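Local coordinates for protein eukaryotic peptide chain release factor GTP-binding subunit (Schizosaccharomyces pombe, PDB 1R5B) that is the GTP-binding subunit of a eukaryotic translation release factor, a protein with an elongation factor Tu-type GTP-binding domain, at residues A[277-282]-A[288-293]; A[196-201]-A[235-240]; A[161-164]-A[168-171]. One frame throughout, in Å; residues are numbered along the deposited sequence.

From the N terminus, contact 3 comes first: it closes a short loop between the end of helix 158-161 and the start of helix 169-178. Contact 2 follows, joining the entry to helix 200-218 with the loop after strand 226-230, so that this helix and strand lie within the loop it closes. Contact 1 comes last and pairs the two strands of the hairpin 275-283 and 287-292. The three are in series, none enclosing or crossing another. Contacts 2 and 3 share the elongation factor Tu-type GTP-binding domain, their centres about 22 Å apart, whereas contact 1 belongs to the following antiparallel sheet, its centre about 42 Å from that of contact 2.

Contact 1. Residues A[277-282]-A[288-293]; sequences PIASKY and ILEGKI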
ATOM      1  N   PRO A 277      12.099   6.596   5.560  1.00 31.97           N
ATOM      2  CA  PRO A 277      12.905   7.760   5.181  1.00 32.56           C
ATOM      3  C   PRO A 277      12.696   8.914   6.157  1.00 33.21           C
ATOM      4  O   PRO A 277      11.573   9.148   6.590  1.00 33.90           O
ATOM      5  CB  PRO A 277      12.368   8.127   3.795  1.00 32.65           C
ATOM      6  CG  PRO A 277      11.702   6.874   3.288  1.00 32.51           C
ATOM      7  CD  PRO A 277      11.175   6.184   4.489  1.00 31.74           C
ATOM      8  N   ILE A 278      13.769   9.616   6.498  1.00 33.66           N
ATOM      9  CA  ILE A 278      13.717  10.699   7.479  1.00 33.66           C
ATOM     10  C   ILE A 278      13.348  11.985   6.772  1.00 33.73           C
ATOM     11  O   ILE A 278      14.106  12.462   5.956  1.00 33.92           O
ATOM     12  CB  ILE A 278      15.076  10.850   8.179  1.00 33.70           C
ATOM     13  CG1 ILE A 278      15.410   9.562   8.952  1.00 33.79           C
ATOM     14  CG2 ILE A 278      15.074  12.068   9.090  1.00 33.35           C
ATOM     15  CD1 ILE A 278      16.818   9.518   9.521  1.00 33.54           C
ATOM     16  N   ALA A 279      12.166  12.523   7.061  1.00 34.06           N
ATOM     17  CA  ALA A 279      11.739  13.798   6.496  1.00 34.15           C
ATOM     18  C   ALA A 279      12.233  14.990   7.308  1.00 34.45           C
ATOM     19  O   ALA A 279      12.507  16.032   6.743  1.00 34.51           O
ATOM     20  CB  ALA A 279      10.232  13.839   6.368  1.00 34.26           C
ATOM     21  N   SER A 280      12.340  14.851   8.625  1.00 34.76           N
ATOM     22  CA  SER A 280      12.816  15.951   9.456  1.00 35.31           C
ATOM     23  C   SER A 280      13.719  15.513  10.580  1.00 35.63           C
ATOM     24  O   SER A 280      13.772  14.340  10.927  1.00 35.92           O
ATOM     25  CB  SER A 280      11.646  16.720  10.050  1.00 35.28           C
ATOM     26  OG  SER A 280      10.786  17.150   9.023  1.00 35.90           O
ATOM     27  N   LYS A 281      14.429  16.488  11.139  1.00 35.95           N
ATOM     28  CA  LYS A 281      15.281  16.272  12.295  1.00 36.28           C
ATOM     29  C   LYS A 281      15.252  17.529  13.147  1.00 36.40           C
ATOM     30  O   LYS A 281      15.710  18.575  12.709  1.00 36.63           O
ATOM     31  CB  LYS A 281      16.717  15.961  11.857  1.00 36.36           C
ATOM     32  CG  LYS A 281      17.677  15.688  13.018  1.00 36.74           C
ATOM     33  CD  LYS A 281      19.090  15.361  12.543  1.00 37.42           C
ATOM     34  CE  LYS A 281      20.014  15.020  13.719  1.00 37.66           C
ATOM     35  NZ  LYS A 281      21.445  15.320  13.426  1.00 37.61           N
ATOM     36  N   TYR A 282      14.691  17.433  14.346  1.00 36.58           N
ATOM     37  CA  TYR A 282      14.730  18.539  15.297  1.00 36.90           C
ATOM     38  C   TYR A 282      15.039  18.025  16.706  1.00 37.04           C
ATOM     39  O   TYR A 282      15.403  16.864  16.878  1.00 37.06           O
ATOM     40  CB  TYR A 282      13.433  19.376  15.234  1.00 36.95           C
ATOM     41  CG  TYR A 282      12.119  18.610  15.297  1.00 37.81           C
ATOM     42  CD1 TYR A 282      11.378  18.543  16.479  1.00 38.39           C
ATOM     43  CD2 TYR A 282      11.593  17.987  14.162  1.00 38.75           C
ATOM     44  CE1 TYR A 282      10.154  17.849  16.534  1.00 38.58           C
ATOM     45  CE2 TYR A 282      10.371  17.295  14.207  1.00 38.80           C
ATOM     46  CZ  TYR A 282       9.661  17.233  15.393  1.00 38.72           C
ATOM     47  OH  TYR A 282       8.465  16.555  15.433  1.00 39.51           O
ATOM     48  N   ILE A 288      14.817  14.031  17.445  1.00 35.77           N
ATOM     49  CA  ILE A 288      13.552  13.581  16.880  1.00 35.78           C
ATOM     50  C   ILE A 288      13.708  13.365  15.379  1.00 35.89           C
ATOM     51  O   ILE A 288      14.245  14.226  14.684  1.00 35.95           O
ATOM     52  CB  ILE A 288      12.427  14.616  17.136  1.00 35.82           C
ATOM     53  CG1 ILE A 288      12.247  14.888  18.632  1.00 35.42           C
ATOM     54  CG2 ILE A 288      11.111  14.135  16.517  1.00 36.14           C
ATOM     55  CD1 ILE A 288      11.902  13.663  19.463  1.00 35.04           C
ATOM     56  N   LEU A 289      13.229  12.226  14.884  1.00 35.71           N
ATOM     57  CA  LEU A 289      13.269  11.919  13.462  1.00 35.66           C
ATOM     58  C   LEU A 289      11.846  11.667  12.977  1.00 35.50           C
ATOM     59  O   LEU A 289      11.199  10.716  13.415  1.00 35.44           O
ATOM     60  CB  LEU A 289      14.153  10.701  13.204  1.00 35.72           C
ATOM     61  CG  LEU A 289      15.593  10.817  13.693  1.00 36.07           C
ATOM     62  CD1 LEU A 289      16.340   9.531  13.437  1.00 36.14           C
ATOM     63  CD2 LEU A 289      16.304  11.987  13.023  1.00 37.03           C
ATOM     64  N   GLU A 290      11.366  12.534  12.086  1.00 35.28           N
ATOM     65  CA  GLU A 290      10.014  12.447  11.549  1.00 35.33           C
ATOM     66  C   GLU A 290      10.043  11.843  10.160  1.00 34.55           C
ATOM     67  O   GLU A 290      10.984  12.060   9.410  1.00 34.04           O
ATOM     68  CB  GLU A 290       9.327  13.828  11.545  1.00 35.70           C
ATOM     69  CG  GLU A 290       9.000  14.430  10.174  1.00 38.08           C
ATOM     70  CD  GLU A 290       7.541  14.237   9.752  1.00 41.71           C
ATOM     71  OE1 GLU A 290       6.772  15.241   9.827  1.00 44.41           O
ATOM     72  OE2 GLU A 290       7.159  13.104   9.342  1.00 42.48           O
ATOM     73  N   GLY A 291       9.004  11.078   9.832  1.00 33.93           N
ATOM     74  CA  GLY A 291       8.874  10.468   8.523  1.00 33.63           C
ATOM     75  C   GLY A 291       7.662   9.568   8.405  1.00 33.47           C
ATOM     76  O   GLY A 291       6.927   9.366   9.371  1.00 32.87           O
ATOM     77  N   LYS A 292       7.457   9.036   7.203  1.00 33.46           N
ATOM     78  CA  LYS A 292       6.350   8.117   6.919  1.00 33.50           C
ATOM     79  C   LYS A 292       6.939   6.724   6.792  1.00 32.64           C
ATOM     80  O   LYS A 292       7.848   6.514   6.010  1.00 32.09           O
ATOM     81  CB  LYS A 292       5.647   8.511   5.609  1.00 33.66           C
ATOM     82  CG  LYS A 292       4.318   7.765   5.276  1.00 34.90           C
ATOM     83  CD  LYS A 292       4.049   7.747   3.744  1.00 37.70           C
ATOM     84  CE  LYS A 292       2.625   7.295   3.392  1.00 40.68           C
ATOM     85  NZ  LYS A 292       2.379   6.910   1.934  1.00 41.66           N
ATOM     86  N   ILE A 293       6.415   5.775   7.552  1.00 32.43           N
ATOM     87  CA  ILE A 293       6.886   4.397   7.478  1.00 32.25           C
ATOM     88  C   ILE A 293       6.470   3.801   6.129  1.00 32.15           C
ATOM     89  O   ILE A 293       5.299   3.790   5.799  1.00 31.91           O
ATOM     90  CB  ILE A 293       6.336   3.575   8.635  1.00 31.74           C
ATOM     91  CG1 ILE A 293       6.729   4.226   9.958  1.00 32.52           C
ATOM     92  CG2 ILE A 293       6.882   2.162   8.562  1.00 31.90           C
ATOM     93  CD1 ILE A 293       6.096   3.581  11.184  1.00 33.44           C
TER
HETATM   94  O   HOH W   1       9.391   9.669   4.905  1.00 54.21           O
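Tyr282 and Ile288 meet through their first torsions: Tyr282 CG stands between its backbone N and carbonyl carbon (chi1 49°), swinging the ring across the strand gap, while Ile288 holds CG2 opposite its own N (chi1 -58°). CG2 thereby sits over one ring face, 4.0 Å from the ring centroid and offset toward the rim, a CH-pi contact. Reciprocal backbone bonds join the same two residues, Ile288 N to Tyr282 O at 2.9 Å and Tyr282 N to Ile288 O at 3.3 Å, as expected of an antiparallel hydrogen-bonded pair. Two residues farther along the ladder, away from the turn, Ser280 and Glu290 form the next such pair, and Glu290 CG lies 3.5 Å from Ser280 OG. On the opposite sheet face Leu289 reaches Lys281 with CD2 and Ile278 with CD1, the two methyls Ile278 CD1 and Leu289 CD1 lying 3.9 Å apart; Lys281 NZ runs on to Val346 O. The ladder ends in a classic beta bulge, where Glu290 O accepts from Ala279 N at 2.7 Å, in the carbonyl plane, and from Ser280 N at 3.2 Å, above it. Beyond the bulge a water bridges Pro277 O and Lys292 N. Within the antiparallel sheet, strand 334-340 pairs with 287-292 and strand 351-353 with 275-283. The chemistry implies a register set by four ladder bonds plus the bulge bond, side chains packing on both faces.

Contact 2. Residues A[196-201]-A[235-240]; sequences VQWSEE and TGQNVK
The Trp198 indole meets Gln237 at its edge: Gln237 OE1 lies near the ring plane beside the pyrrole nitrogen, with Trp198 NE1 to Gln237 OE1 at 3.4 Å. The ring and amide planes are turned 71° apart, which rules out a stack. Further along the rim, Gln237 CB comes 3.7 Å from Trp198 CZ2, and Asn238 CB approaches Trp198 CH2 obliquely at 4.3 Å. From the surrounding loop, Val243 and Val247 also touch the Trp198 side chain.

The polar part of the contact is slight. The N-H...O angle between Trp198 NE1 and Gln237 OE1 is 137°, so the bond is both long and bent, and weak. Gln237 CG lies opposite its carbonyl carbon (chi1 -76°), and the chain runs extended beyond it, bringing the amide to the indole edge. The backbone beneath this side chain is shaped by an ST turn, in which Gln237 N donates to Thr235 OG1 at 3.3 Å. Asn238 sends its polar end the other way: its ND2 bonds to Pro230 O and its OD1 accepts from Val243 N, tying this loop to the end of strand 226-230 and to the chain just ahead.

On the other side, Trp198 directly precedes Ser199, the N-cap residue of helix 200-218, whose OG accepts from Arg202 N. Trp198 O accepts from Trp250 NE1, a further tie between the helix entry and the later loop. Both segments lie in the elongation factor Tu-type GTP-binding domain, where the contact joins the entry of helix 200-218 to the loop after strand 226-230. With 121 Å² buried, the chemistry implies a small contact in which the amide oxygen and CB of Gln237 meet the indole rim, giving the N-H of the buried Trp198 a weak polar partner.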
ATOM      1  N   VAL A 196     -33.555  -7.802   6.181  1.00 39.31           N
ATOM      2  CA  VAL A 196     -32.716  -6.655   6.495  1.00 39.37           C
ATOM      3  C   VAL A 196     -33.071  -5.578   5.501  1.00 39.61           C
ATOM      4  O   VAL A 196     -32.967  -5.807   4.293  1.00 40.29           O
ATOM      5  CB  VAL A 196     -31.235  -6.980   6.245  1.00 39.32           C
ATOM      6  CG1 VAL A 196     -30.326  -5.964   6.947  1.00 39.44           C
ATOM      7  CG2 VAL A 196     -30.922  -8.405   6.652  1.00 39.39           C
ATOM      8  N   GLN A 197     -33.479  -4.400   5.945  1.00 39.40           N
ATOM      9  CA  GLN A 197     -33.777  -3.355   4.955  1.00 38.84           C
ATOM     10  C   GLN A 197     -32.907  -2.145   5.208  1.00 38.36           C
ATOM     11  O   GLN A 197     -33.388  -1.034   5.422  1.00 38.64           O
ATOM     12  CB  GLN A 197     -35.265  -3.047   4.941  1.00 38.67           C
ATOM     13  CG  GLN A 197     -36.047  -4.216   4.360  1.00 38.48           C
ATOM     14  CD  GLN A 197     -37.514  -3.912   4.151  1.00 37.68           C
ATOM     15  OE1 GLN A 197     -38.356  -4.486   4.829  1.00 36.93           O
ATOM     16  NE2 GLN A 197     -37.819  -3.017   3.216  1.00 36.98           N
ATOM     17  N   TRP A 198     -31.603  -2.409   5.172  1.00 37.55           N
ATOM     18  CA  TRP A 198     -30.581  -1.474   5.610  1.00 37.20           C
ATOM     19  C   TRP A 198     -30.887  -1.000   7.030  1.00 36.62           C
ATOM     20  O   TRP A 198     -30.641   0.146   7.390  1.00 36.48           O
ATOM     21  CB  TRP A 198     -30.439  -0.308   4.618  1.00 37.29           C
ATOM     22  CG  TRP A 198     -29.816  -0.732   3.315  1.00 37.40           C
ATOM     23  CD1 TRP A 198     -30.470  -1.126   2.174  1.00 37.68           C
ATOM     24  CD2 TRP A 198     -28.420  -0.822   3.021  1.00 36.39           C
ATOM     25  NE1 TRP A 198     -29.561  -1.454   1.197  1.00 37.44           N
ATOM     26  CE2 TRP A 198     -28.296  -1.276   1.691  1.00 35.98           C
ATOM     27  CE3 TRP A 198     -27.252  -0.569   3.751  1.00 36.79           C
ATOM     28  CZ2 TRP A 198     -27.061  -1.473   1.079  1.00 36.09           C
ATOM     29  CZ3 TRP A 198     -26.023  -0.770   3.140  1.00 35.71           C
ATOM     30  CH2 TRP A 198     -25.938  -1.217   1.819  1.00 35.62           C
ATOM     31  N   SER A 199     -31.423  -1.903   7.840  1.00 36.09           N
ATOM     32  CA  SER A 199     -31.734  -1.576   9.218  1.00 35.65           C
ATOM     33  C   SER A 199     -30.431  -1.376   9.974  1.00 35.55           C
ATOM     34  O   SER A 199     -29.591  -2.272  10.000  1.00 35.29           O
ATOM     35  CB  SER A 199     -32.528  -2.704   9.869  1.00 35.47           C
ATOM     36  OG  SER A 199     -32.496  -2.585  11.282  1.00 35.07           O
ATOM     37  N   GLU A 200     -30.264  -0.208  10.584  1.00 35.52           N
ATOM     38  CA  GLU A 200     -29.162   0.011  11.511  1.00 35.68           C
ATOM     39  C   GLU A 200     -29.230  -0.931  12.725  1.00 35.88           C
ATOM     40  O   GLU A 200     -28.197  -1.302  13.265  1.00 35.83           O
ATOM     41  CB  GLU A 200     -29.113   1.466  11.987  1.00 35.79           C
ATOM     42  CG  GLU A 200     -27.741   1.878  12.508  1.00 36.17           C
ATOM     43  CD  GLU A 200     -27.703   3.265  13.130  1.00 36.94           C
ATOM     44  OE1 GLU A 200     -28.774   3.903  13.305  1.00 36.96           O
ATOM     45  OE2 GLU A 200     -26.580   3.708  13.457  1.00 37.18           O
ATOM     46  N   GLU A 201     -30.436  -1.309  13.159  1.00 36.15           N
ATOM     47  CA  GLU A 201     -30.580  -2.272  14.260  1.00 36.23           C
ATOM     48  C   GLU A 201     -29.971  -3.634  13.932  1.00 35.78           C
ATOM     49  O   GLU A 201     -29.358  -4.245  14.789  1.00 36.09           O
ATOM     50  CB  GLU A 201     -32.045  -2.478  14.649  1.00 36.40           C
ATOM     51  CG  GLU A 201     -32.479  -1.719  15.888  1.00 37.68           C
ATOM     52  CD  GLU A 201     -33.221  -0.443  15.536  1.00 39.64           C
ATOM     53  OE1 GLU A 201     -32.675   0.328  14.713  1.00 41.20           O
ATOM     54  OE2 GLU A 201     -34.341  -0.220  16.062  1.00 38.89           O
ATOM     55  N   THR A 235     -26.977  -5.991  -5.411  1.00 35.46           N
ATOM     56  CA  THR A 235     -27.223  -4.676  -6.019  1.00 35.31           C
ATOM     57  C   THR A 235     -25.962  -3.857  -6.235  1.00 35.00           C
ATOM     58  O   THR A 235     -26.012  -2.808  -6.869  1.00 34.89           O
ATOM     59  CB  THR A 235     -28.180  -3.838  -5.153  1.00 35.47           C
ATOM     60  OG1 THR A 235     -27.554  -3.517  -3.904  1.00 35.70           O
ATOM     61  CG2 THR A 235     -29.434  -4.633  -4.764  1.00 35.92           C
ATOM     62  N   GLY A 236     -24.839  -4.321  -5.699  1.00 34.75           N
ATOM     63  CA  GLY A 236     -23.609  -3.550  -5.715  1.00 34.76           C
ATOM     64  C   GLY A 236     -23.592  -2.308  -4.829  1.00 34.56           C
ATOM     65  O   GLY A 236     -22.696  -1.471  -4.931  1.00 34.32           O
ATOM     66  N   GLN A 237     -24.566  -2.189  -3.940  1.00 34.43           N
ATOM     67  CA  GLN A 237     -24.633  -1.025  -3.077  1.00 34.48           C
ATOM     68  C   GLN A 237     -23.505  -1.053  -2.035  1.00 34.09           C
ATOM     69  O   GLN A 237     -23.319  -2.036  -1.315  1.00 33.72           O
ATOM     70  CB  GLN A 237     -25.997  -0.934  -2.409  1.00 34.59           C
ATOM     71  CG  GLN A 237     -27.071  -0.444  -3.355  1.00 35.57           C
ATOM     72  CD  GLN A 237     -28.474  -0.722  -2.854  1.00 37.00           C
ATOM     73  OE1 GLN A 237     -28.696  -1.665  -2.075  1.00 38.12           O
ATOM     74  NE2 GLN A 237     -29.428   0.092  -3.297  1.00 37.61           N
ATOM     75  N   ASN A 238     -22.764   0.047  -1.987  1.00 33.74           N
ATOM     76  CA  ASN A 238     -21.629   0.228  -1.090  1.00 33.58           C
ATOM     77  C   ASN A 238     -20.426  -0.649  -1.412  1.00 33.70           C
ATOM     78  O   ASN A 238     -19.560  -0.807  -0.566  1.00 33.15           O
ATOM     79  CB  ASN A 238     -22.034   0.053   0.381  1.00 33.36           C
ATOM     80  CG  ASN A 238     -21.196   0.915   1.320  1.00 32.57           C
ATOM     81  OD1 ASN A 238     -21.091   2.131   1.142  1.00 30.85           O
ATOM     82  ND2 ASN A 238     -20.598   0.288   2.317  1.00 29.94           N
ATOM     83  N   VAL A 239     -20.364  -1.203  -2.624  1.00 34.06           N
ATOM     84  CA  VAL A 239     -19.198  -1.986  -3.033  1.00 34.31           C
ATOM     85  C   VAL A 239     -18.215  -1.036  -3.674  1.00 34.12           C
ATOM     86  O   VAL A 239     -17.111  -0.886  -3.156  1.00 34.47           O
ATOM     87  CB  VAL A 239     -19.533  -3.259  -3.901  1.00 34.29           C
ATOM     88  CG1 VAL A 239     -20.161  -2.909  -5.166  1.00 36.82           C
ATOM     89  CG2 VAL A 239     -18.285  -4.051  -4.230  1.00 34.04           C
ATOM     90  N   LYS A 240     -18.612  -0.363  -4.754  1.00 34.25           N
ATOM     91  CA  LYS A 240     -17.766   0.622  -5.426  1.00 34.20           C
ATOM     92  C   LYS A 240     -18.166   2.034  -5.015  1.00 34.31           C
ATOM     93  O   LYS A 240     -17.342   2.804  -4.551  1.00 34.36           O
ATOM     94  CB  LYS A 240     -17.865   0.500  -6.950  1.00 34.49           C
ATOM     95  CG  LYS A 240     -16.806   1.341  -7.681  1.00 35.27           C
ATOM     96  CD  LYS A 240     -17.194   1.695  -9.092  1.00 37.45           C
ATOM     97  CE  LYS A 240     -16.064   2.474  -9.771  1.00 38.41           C
ATOM     98  NZ  LYS A 240     -16.533   3.154 -11.016  1.00 40.32           N
TER

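Contact 3. Residues A[161-164]-A[168-171]; sequences AGFE and QTRE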
ATOM      1  N   ALA A 161     -27.087 -18.795  12.026  1.00 33.78           N
ATOM      2  CA  ALA A 161     -26.747 -20.194  11.769  1.00 33.68           C
ATOM      3  C   ALA A 161     -25.236 -20.434  11.785  1.00 33.74           C
ATOM      4  O   ALA A 161     -24.778 -21.482  12.250  1.00 33.55           O
ATOM      5  CB  ALA A 161     -27.343 -20.650  10.448  1.00 33.59           C
ATOM      6  N   GLY A 162     -24.470 -19.461  11.293  1.00 33.58           N
ATOM      7  CA  GLY A 162     -23.022 -19.556  11.250  1.00 33.68           C
ATOM      8  C   GLY A 162     -22.343 -19.712  12.598  1.00 34.13           C
ATOM      9  O   GLY A 162     -21.214 -20.217  12.661  1.00 33.70           O
ATOM     10  N   PHE A 163     -23.020 -19.282  13.667  1.00 34.78           N
ATOM     11  CA  PHE A 163     -22.510 -19.409  15.039  1.00 35.11           C
ATOM     12  C   PHE A 163     -23.084 -20.598  15.802  1.00 35.83           C
ATOM     13  O   PHE A 163     -22.520 -20.982  16.819  1.00 36.21           O
ATOM     14  CB  PHE A 163     -22.802 -18.147  15.843  1.00 34.83           C
ATOM     15  CG  PHE A 163     -22.377 -16.883  15.168  1.00 34.09           C
ATOM     16  CD1 PHE A 163     -23.293 -16.114  14.476  1.00 33.39           C
ATOM     17  CD2 PHE A 163     -21.066 -16.453  15.242  1.00 34.11           C
ATOM     18  CE1 PHE A 163     -22.916 -14.942  13.867  1.00 33.54           C
ATOM     19  CE2 PHE A 163     -20.668 -15.282  14.626  1.00 34.01           C
ATOM     20  CZ  PHE A 163     -21.600 -14.519  13.933  1.00 34.38           C
ATOM     21  N   GLU A 164     -24.210 -21.148  15.341  1.00 36.68           N
ATOM     22  CA  GLU A 164     -24.861 -22.318  15.969  1.00 37.45           C
ATOM     23  C   GLU A 164     -23.983 -23.585  15.806  1.00 37.82           C
ATOM     24  O   GLU A 164     -22.817 -23.495  15.413  1.00 37.88           O
ATOM     25  CB  GLU A 164     -26.279 -22.541  15.376  1.00 37.50           C
ATOM     26  CG  GLU A 164     -27.315 -21.446  15.677  1.00 38.72           C
ATOM     27  CD  GLU A 164     -28.642 -21.596  14.897  1.00 40.64           C
ATOM     28  OE1 GLU A 164     -29.171 -22.728  14.780  1.00 41.08           O
ATOM     29  OE2 GLU A 164     -29.187 -20.576  14.403  1.00 41.63           O
ATOM     30  N   GLN A 168     -20.081 -22.432  10.317  1.00 35.33           N
ATOM     31  CA  GLN A 168     -18.699 -22.408   9.838  1.00 35.09           C
ATOM     32  C   GLN A 168     -17.928 -21.164  10.258  1.00 34.48           C
ATOM     33  O   GLN A 168     -16.727 -21.095  10.049  1.00 34.83           O
ATOM     34  CB  GLN A 168     -18.662 -22.550   8.313  1.00 35.07           C
ATOM     35  CG  GLN A 168     -18.645 -24.001   7.857  1.00 36.09           C
ATOM     36  CD  GLN A 168     -18.766 -24.163   6.352  1.00 37.13           C
ATOM     37  OE1 GLN A 168     -18.432 -23.255   5.586  1.00 37.91           O
ATOM     38  NE2 GLN A 168     -19.234 -25.329   5.926  1.00 37.85           N
ATOM     39  N   THR A 169     -18.603 -20.189  10.850  1.00 33.82           N
ATOM     40  CA  THR A 169     -17.986 -18.898  11.136  1.00 33.29           C
ATOM     41  C   THR A 169     -16.766 -18.978  12.066  1.00 33.31           C
ATOM     42  O   THR A 169     -15.839 -18.188  11.930  1.00 33.23           O
ATOM     43  CB  THR A 169     -19.037 -17.935  11.708  1.00 32.93           C
ATOM     44  OG1 THR A 169     -20.054 -17.721  10.732  1.00 30.93           O
ATOM     45  CG2 THR A 169     -18.447 -16.538  11.959  1.00 32.47           C
ATOM     46  N   ARG A 170     -16.777 -19.920  13.002  1.00 33.59           N
ATOM     47  CA  ARG A 170     -15.630 -20.146  13.870  1.00 34.01           C
ATOM     48  C   ARG A 170     -14.445 -20.558  13.009  1.00 34.26           C
ATOM     49  O   ARG A 170     -13.384 -19.948  13.057  1.00 34.49           O
ATOM     50  CB  ARG A 170     -15.919 -21.235  14.896  1.00 34.04           C
ATOM     51  CG  ARG A 170     -14.691 -21.680  15.670  1.00 35.32           C
ATOM     52  CD  ARG A 170     -14.989 -22.351  16.980  1.00 36.52           C
ATOM     53  NE  ARG A 170     -13.941 -22.083  17.966  1.00 38.81           N
ATOM     54  CZ  ARG A 170     -14.117 -22.086  19.296  1.00 41.05           C
ATOM     55  NH1 ARG A 170     -15.312 -22.348  19.839  1.00 41.56           N
ATOM     56  NH2 ARG A 170     -13.084 -21.831  20.099  1.00 42.06           N
ATOM     57  N   GLU A 171     -14.654 -21.591  12.207  1.00 34.70           N
ATOM     58  CA  GLU A 171     -13.635 -22.107  11.310  1.00 35.34           C
ATOM     59  C   GLU A 171     -13.145 -21.023  10.334  1.00 35.12           C
ATOM     60  O   GLU A 171     -11.964 -20.980   9.997  1.00 34.85           O
ATOM     61  CB  GLU A 171     -14.180 -23.329  10.575  1.00 35.78           C
ATOM     62  CG  GLU A 171     -13.376 -23.779   9.367  1.00 37.85           C
ATOM     63  CD  GLU A 171     -13.947 -25.044   8.747  1.00 40.21           C
ATOM     64  OE1 GLU A 171     -13.974 -26.085   9.457  1.00 40.53           O
ATOM     65  OE2 GLU A 171     -14.379 -24.987   7.564  1.00 42.07           O
TER
HETATM   66  O   HOH W   2     -19.147 -21.240  14.334  1.00 52.62           O
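Gly162 O and Thr169 N make the central bond of this contact, 3.2 Å long with an N-H...O angle of 149°, the donor tilted 24° from the carbonyl plane. The same oxygen accepts a hydrogen bond from a water at 2.8 Å, and that water accepts from Arg170 N at 3.0 Å, so two successive amides in the first turn of helix 169-178 are linked to one carbonyl, one directly and one through water. Thr169 packs around this point: CB lies 3.3 Å from Gly162 O, and CG2, set opposite the backbone N (chi1 -62°), meets Phe163 CE2 obliquely at 3.7 Å.

Farther out, the Phe163 ring makes edge-to-face contacts with Phe159 and Phe213 and a cation-pi contact with Lys209. Phe213, on helix 200-218, also receives Thr169 and Arg170, so that helix backs both segments.

A carbonyl from the preceding loop thus meets one amide directly and the next through water at the N-terminal end of a helix. This forms the short loop joining helices 158-161 and 169-178, with helix 200-218 packed against it, in a GTP-binding domain of the P-loop NTPase class.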